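PDB 7AHB: phthiocerol synthesis polyketide synthase type I PpsC from Mycobacterium tuberculosis, which probably loads extender units onto the acyl carrier protein through its acyltransferase domain during phthiocerol synthesis in Mycobacterium tuberculosis. Local coordinates for residues S54-Q59 against T231-E236; E187-D192 against I220-Q225. All blocks are in the same frame, centred on the assembly; numbering follows the deposited sequence.

Contact 1: S54-Q59 against T231-E236; sequences SGRGSQ and TRVNIE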
loop_
_atom_site.group_PDB
_atom_site.type_symbol
_atom_site.label_atom_id
_atom_site.label_comp_id
_atom_site.label_asym_id
_atom_site.label_seq_id
_atom_site.Cartn_x
_atom_site.Cartn_y
_atom_site.Cartn_z
ATOM N N SER A 54 -1.179 -0.339 -1.775
ATOM C CA SER A 54 -1.626 0.208 -0.513
ATOM C C SER A 54 -0.860 -0.425 0.638
ATOM O O SER A 54 -0.350 -1.545 0.541
ATOM C CB SER A 54 -3.120 -0.030 -0.330
ATOM O OG SER A 54 -3.527 0.411 0.942
ATOM N N GLY A 55 -0.802 0.299 1.737
ATOM C CA GLY A 55 -0.142 -0.166 2.932
ATOM C C GLY A 55 -1.050 -0.802 3.954
ATOM O O GLY A 55 -0.578 -1.275 4.995
ATOM N N ARG A 56 -2.349 -0.835 3.699
ATOM C CA ARG A 56 -3.302 -1.364 4.664
ATOM C C ARG A 56 -3.726 -2.774 4.278
ATOM O O ARG A 56 -4.019 -3.057 3.111
ATOM C CB ARG A 56 -4.544 -0.473 4.761
ATOM C CG ARG A 56 -4.378 0.873 5.486
ATOM C CD ARG A 56 -3.875 0.729 6.941
ATOM N NE ARG A 56 -2.406 0.887 6.987
ATOM C CZ ARG A 56 -1.746 2.027 6.702
ATOM N NH1 ARG A 56 -2.430 3.125 6.367
ATOM N NH2 ARG A 56 -0.396 2.076 6.751
ATOM N N GLY A 57 -3.778 -3.659 5.273
ATOM C CA GLY A 57 -4.372 -4.970 5.071
ATOM C C GLY A 57 -5.883 -4.847 5.071
ATOM O O GLY A 57 -6.460 -4.188 5.942
ATOM N N SER A 58 -6.529 -5.472 4.081
ATOM C CA SER A 58 -7.967 -5.317 3.899
ATOM C C SER A 58 -8.611 -6.665 3.625
ATOM O O SER A 58 -9.519 -6.787 2.794
ATOM C CB SER A 58 -8.278 -4.337 2.769
ATOM O OG SER A 58 -7.332 -3.278 2.749
ATOM N N GLN A 59 -8.148 -7.699 4.321
ATOM C CA GLN A 59 -8.694 -9.031 4.123
ATOM C C GLN A 59 -10.206 -9.032 4.305
ATOM O O GLN A 59 -10.749 -8.369 5.196
ATOM C CB GLN A 59 -8.049 -10.002 5.103
ATOM C CG GLN A 59 -8.349 -9.676 6.572
ATOM C CD GLN A 59 -7.545 -10.557 7.518
ATOM O OE1 GLN A 59 -7.426 -11.793 7.303
ATOM N NE2 GLN A 59 -6.947 -9.935 8.541
ATOM N N THR A 231 -12.103 9.421 10.965
ATOM C CA THR A 231 -12.303 7.986 11.121
ATOM C C THR A 231 -11.020 7.336 11.629
ATOM O O THR A 231 -9.917 7.763 11.295
ATOM C CB THR A 231 -12.709 7.342 9.775
ATOM O OG1 THR A 231 -13.917 7.955 9.295
ATOM C CG2 THR A 231 -12.958 5.862 9.935
ATOM N N ARG A 232 -11.165 6.278 12.421
ATOM C CA ARG A 232 -10.009 5.494 12.841
ATOM C C ARG A 232 -9.552 4.608 11.690
ATOM O O ARG A 232 -10.372 4.069 10.948
ATOM C CB ARG A 232 -10.357 4.642 14.064
ATOM C CG ARG A 232 -9.161 4.095 14.868
ATOM C CD ARG A 232 -9.679 3.186 15.943
ATOM N NE ARG A 232 -8.699 2.657 16.884
ATOM C CZ ARG A 232 -7.940 1.600 16.635
ATOM N NH1 ARG A 232 -7.989 1.012 15.429
ATOM N NH2 ARG A 232 -7.099 1.159 17.572
ATOM N N VAL A 233 -8.238 4.499 11.515
ATOM C CA VAL A 233 -7.662 3.533 10.587
ATOM C C VAL A 233 -7.673 2.149 11.229
ATOM O O VAL A 233 -7.493 2.010 12.445
ATOM C CB VAL A 233 -6.241 3.958 10.201
ATOM C CG1 VAL A 233 -5.596 2.921 9.311
ATOM C CG2 VAL A 233 -6.279 5.321 9.483
ATOM N N ASN A 234 -7.893 1.115 10.413
ATOM C CA ASN A 234 -7.923 -0.263 10.908
ATOM C C ASN A 234 -6.489 -0.744 11.075
ATOM O O ASN A 234 -5.952 -1.512 10.275
ATOM C CB ASN A 234 -8.689 -1.176 9.965
ATOM C CG ASN A 234 -8.986 -2.536 10.588
ATOM O OD1 ASN A 234 -9.201 -2.652 11.799
ATOM N ND2 ASN A 234 -8.988 -3.576 9.756
ATOM N N ILE A 235 -5.848 -0.269 12.141
ATOM C CA ILE A 235 -4.447 -0.592 12.381
ATOM C C ILE A 235 -4.200 -0.437 13.865
ATOM O O ILE A 235 -4.824 0.395 14.521
ATOM C CB ILE A 235 -3.506 0.297 11.524
ATOM C CG1 ILE A 235 -2.082 -0.259 11.552
ATOM C CG2 ILE A 235 -3.505 1.738 12.026
ATOM C CD1 ILE A 235 -1.090 0.552 10.722
ATOM N N GLU A 236 -3.325 -1.287 14.411
ATOM C CA GLU A 236 -3.100 -1.344 15.853
ATOM C C GLU A 236 -1.658 -1.009 16.224
ATOM O O GLU A 236 -1.207 -1.373 17.318
ATOM C CB GLU A 236 -3.508 -2.723 16.397
ATOM C CG GLU A 236 -4.928 -3.160 15.970
ATOM C CD GLU A 236 -6.012 -2.159 16.350
ATOM O OE1 GLU A 236 -5.916 -1.594 17.459
ATOM O OE2 GLU A 236 -6.931 -1.906 15.521
#

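Contact 2: E187-D192 against I220-Q225; sequences EALIAD and IDKVRQ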
loop_
_atom_site.group_PDB
_atom_site.type_symbol
_atom_site.label_atom_id
_atom_site.label_comp_id
_atom_site.label_asym_id
_atom_site.label_seq_id
_atom_site.Cartn_x
_atom_site.Cartn_y
_atom_site.Cartn_z
ATOM N N GLU A 187 -1.390 19.835 10.852
ATOM C CA GLU A 187 -0.270 20.249 11.694
ATOM C C GLU A 187 -0.726 21.236 12.761
ATOM O O GLU A 187 -0.202 21.242 13.881
ATOM C CB GLU A 187 0.840 20.846 10.828
ATOM C CG GLU A 187 1.481 19.807 9.898
ATOM C CD GLU A 187 2.410 20.416 8.872
ATOM O OE1 GLU A 187 3.315 19.685 8.407
ATOM O OE2 GLU A 187 2.227 21.607 8.516
ATOM N N ALA A 188 -1.701 22.078 12.441
ATOM C CA ALA A 188 -2.240 22.982 13.449
ATOM C C ALA A 188 -2.946 22.192 14.549
ATOM O O ALA A 188 -2.704 22.405 15.741
ATOM C CB ALA A 188 -3.201 23.978 12.805
ATOM N N LEU A 189 -3.801 21.249 14.153
ATOM C CA LEU A 189 -4.540 20.426 15.115
ATOM C C LEU A 189 -3.618 19.730 16.100
ATOM O O LEU A 189 -3.915 19.663 17.292
ATOM C CB LEU A 189 -5.360 19.393 14.354
ATOM C CG LEU A 189 -6.174 18.367 15.152
ATOM C CD1 LEU A 189 -7.423 19.015 15.660
ATOM C CD2 LEU A 189 -6.495 17.154 14.265
ATOM N N ILE A 190 -2.484 19.214 15.631
ATOM C CA ILE A 190 -1.619 18.396 16.477
ATOM C C ILE A 190 -0.414 19.167 17.022
ATOM O O ILE A 190 0.502 18.559 17.574
ATOM C CB ILE A 190 -1.166 17.138 15.726
ATOM C CG1 ILE A 190 -0.253 17.507 14.561
ATOM C CG2 ILE A 190 -2.369 16.367 15.194
ATOM C CD1 ILE A 190 0.183 16.292 13.722
ATOM N N ALA A 191 -0.407 20.494 16.911
ATOM C CA ALA A 191 0.744 21.255 17.387
ATOM C C ALA A 191 1.038 20.988 18.863
ATOM O O ALA A 191 2.203 20.872 19.257
ATOM C CB ALA A 191 0.507 22.749 17.154
ATOM N N ASP A 192 0.007 20.893 19.695
ATOM C CA ASP A 192 0.183 20.652 21.117
ATOM C C ASP A 192 0.181 19.173 21.478
ATOM O O ASP A 192 -0.016 18.844 22.650
ATOM C CB ASP A 192 -0.914 21.369 21.914
ATOM C CG ASP A 192 -0.588 21.475 23.398
ATOM O OD1 ASP A 192 0.554 21.860 23.730
ATOM O OD2 ASP A 192 -1.478 21.181 24.239
ATOM N N ILE A 220 -9.745 12.577 17.021
ATOM C CA ILE A 220 -10.917 12.261 16.209
ATOM C C ILE A 220 -12.141 12.994 16.754
ATOM O O ILE A 220 -12.969 13.520 16.000
ATOM C CB ILE A 220 -11.159 10.739 16.172
ATOM C CG1 ILE A 220 -10.055 10.029 15.398
ATOM C CG2 ILE A 220 -12.518 10.437 15.579
ATOM C CD1 ILE A 220 -10.194 8.502 15.424
ATOM N N ASP A 221 -12.297 13.002 18.072
ATOM C CA ASP A 221 -13.451 13.681 18.641
ATOM C C ASP A 221 -13.386 15.178 18.371
ATOM O O ASP A 221 -14.388 15.783 17.977
ATOM C CB ASP A 221 -13.548 13.415 20.138
ATOM C CG ASP A 221 -14.827 13.974 20.730
ATOM O OD1 ASP A 221 -15.914 13.438 20.412
ATOM O OD2 ASP A 221 -14.743 14.977 21.460
ATOM N N LYS A 222 -12.213 15.789 18.552
ATOM C CA LYS A 222 -12.104 17.231 18.328
ATOM C C LYS A 222 -12.463 17.596 16.890
ATOM O O LYS A 222 -13.214 18.554 16.653
ATOM C CB LYS A 222 -10.701 17.713 18.681
ATOM C CG LYS A 222 -10.544 19.238 18.601
ATOM C CD LYS A 222 -9.241 19.702 19.247
ATOM C CE LYS A 222 -9.443 20.187 20.667
ATOM N NZ LYS A 222 -9.946 21.592 20.715
ATOM N N VAL A 223 -11.973 16.822 15.921
ATOM C CA VAL A 223 -12.299 17.091 14.526
ATOM C C VAL A 223 -13.796 16.994 14.302
ATOM O O VAL A 223 -14.392 17.835 13.619
ATOM C CB VAL A 223 -11.530 16.140 13.594
ATOM C CG1 VAL A 223 -12.025 16.305 12.171
ATOM C CG2 VAL A 223 -10.029 16.379 13.717
ATOM N N ARG A 224 -14.436 15.978 14.886
ATOM C CA ARG A 224 -15.880 15.847 14.739
ATOM C C ARG A 224 -16.619 16.987 15.431
ATOM O O ARG A 224 -17.583 17.527 14.884
ATOM C CB ARG A 224 -16.335 14.500 15.292
ATOM C CG ARG A 224 -15.896 13.345 14.448
ATOM C CD ARG A 224 -16.307 12.011 15.091
ATOM N NE ARG A 224 -15.931 10.905 14.227
ATOM C CZ ARG A 224 -16.119 9.631 14.533
ATOM N NH1 ARG A 224 -16.671 9.311 15.696
ATOM N NH2 ARG A 224 -15.745 8.695 13.679
ATOM N N GLN A 225 -16.196 17.357 16.636
ATOM C CA GLN A 225 -16.862 18.434 17.354
ATOM C C GLN A 225 -16.655 19.789 16.690
ATOM O O GLN A 225 -17.461 20.696 16.884
ATOM C CB GLN A 225 -16.358 18.473 18.791
ATOM C CG GLN A 225 -16.738 17.223 19.585
ATOM C CD GLN A 225 -18.237 17.075 19.750
ATOM O OE1 GLN A 225 -18.945 18.054 19.999
ATOM N NE2 GLN A 225 -18.732 15.846 19.603
#

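Contact 1: S54-Q59 against T231-E236
Val233 and Ile235 meet the side chain of Arg56 where the chain running on from strand 230-232, at the edge of the antiparallel sheet, passes the loop after strand 49-53. Arg232, just before them, forms an end-on salt bridge within its own segment, NH2 3.0 Å from Glu236 OE1 and NH1 3.1 Å from Glu236 OE2, on the syn sides but out of the carboxylate plane (24° and 29°). Val233 then presents CG1, anti to its backbone N (chi1 176°), within 3.7 Å of Arg56 CD, the two side chains running roughly perpendicular. Asn234 is the centre of an inverse gamma turn, and Ile235 beyond it again points its CB toward Arg56. Its CD1, ending an extended chain, lies 4.0 Å from Arg56 NE and approaches the guanidinium obliquely. Arg56 arrives bent at chi2 and chi3, and its backbone N donates a nearly straight hydrogen bond of 3.2 Å to Ser54 OG, closing an ST turn. The arginine also touches Ser138, in a GxSxG sequence that fits the nucleophile elbow of acyltransferases. With no hydrogen bond between the segments, van der Waals packing against CD and NE lines the arginine's flank beside that probable elbow.

Contact 2: E187-D192 against I220-Q225
Leu189, on the last turn of helix 183-189, reaches across to Val223 and Lys222 of helix 213-225. From CB, which points at the facing helix, the chain continues to CG, set anti to the backbone N (chi1 177°), and there it forks. The CD2 branch makes the closest approach, 3.7 Å from Val223 CG2, and the two side chains cross at about a right angle. CD1 reaches the same valine methyl at 4.2 Å, so Val223 CG2 meets both arms of the fork. CD1 also lies 4.1 Å from Lys222 CD, where the lysine chain runs past the leucine in the opposite direction before bending at chi3 and chi4. Val223 is buried; its chi1 of 172° sets CG2 anti to the carbonyl carbon, on the side facing Leu189. Leu181 touches both Leu189 and Val223, and Leu219 of the same facing helix adds to the packing on Leu189. Leu189 on Leu179 and Val223 on Ala230 tie both helices to the antiparallel sheet of the ferredoxin-like small subdomain. The interface is apolar, with no hydrogen bond between the segments; the lysine adds only methylene carbon to its margin, so the association rests on dispersion and on withdrawal of hydrocarbon from water.

Overall arrangement
Both contacts are small and join side chains without hydrogen bonds, but they lie at different places in the fold. Contact 1 is a surface contact about 10 Å from the centre of the chain to its own centre, between the loop following strand 49-53 of the parallel sheet and the segment that continues from strand 230-232; it pairs aliphatic groups with an arginine. Contact 2 is partly buried, about 26 Å from that centre, and joins two helices through hydrocarbon alone. Strand 230-232 follows helix 213-225, and Ile220 CD1 packs 3.9 Å from Arg232 N, linking the two. Contact 1 thus bridges the parts of the fold built on the two sheets, whereas contact 2 joins helices that belong to the antiparallel-sheet part alone.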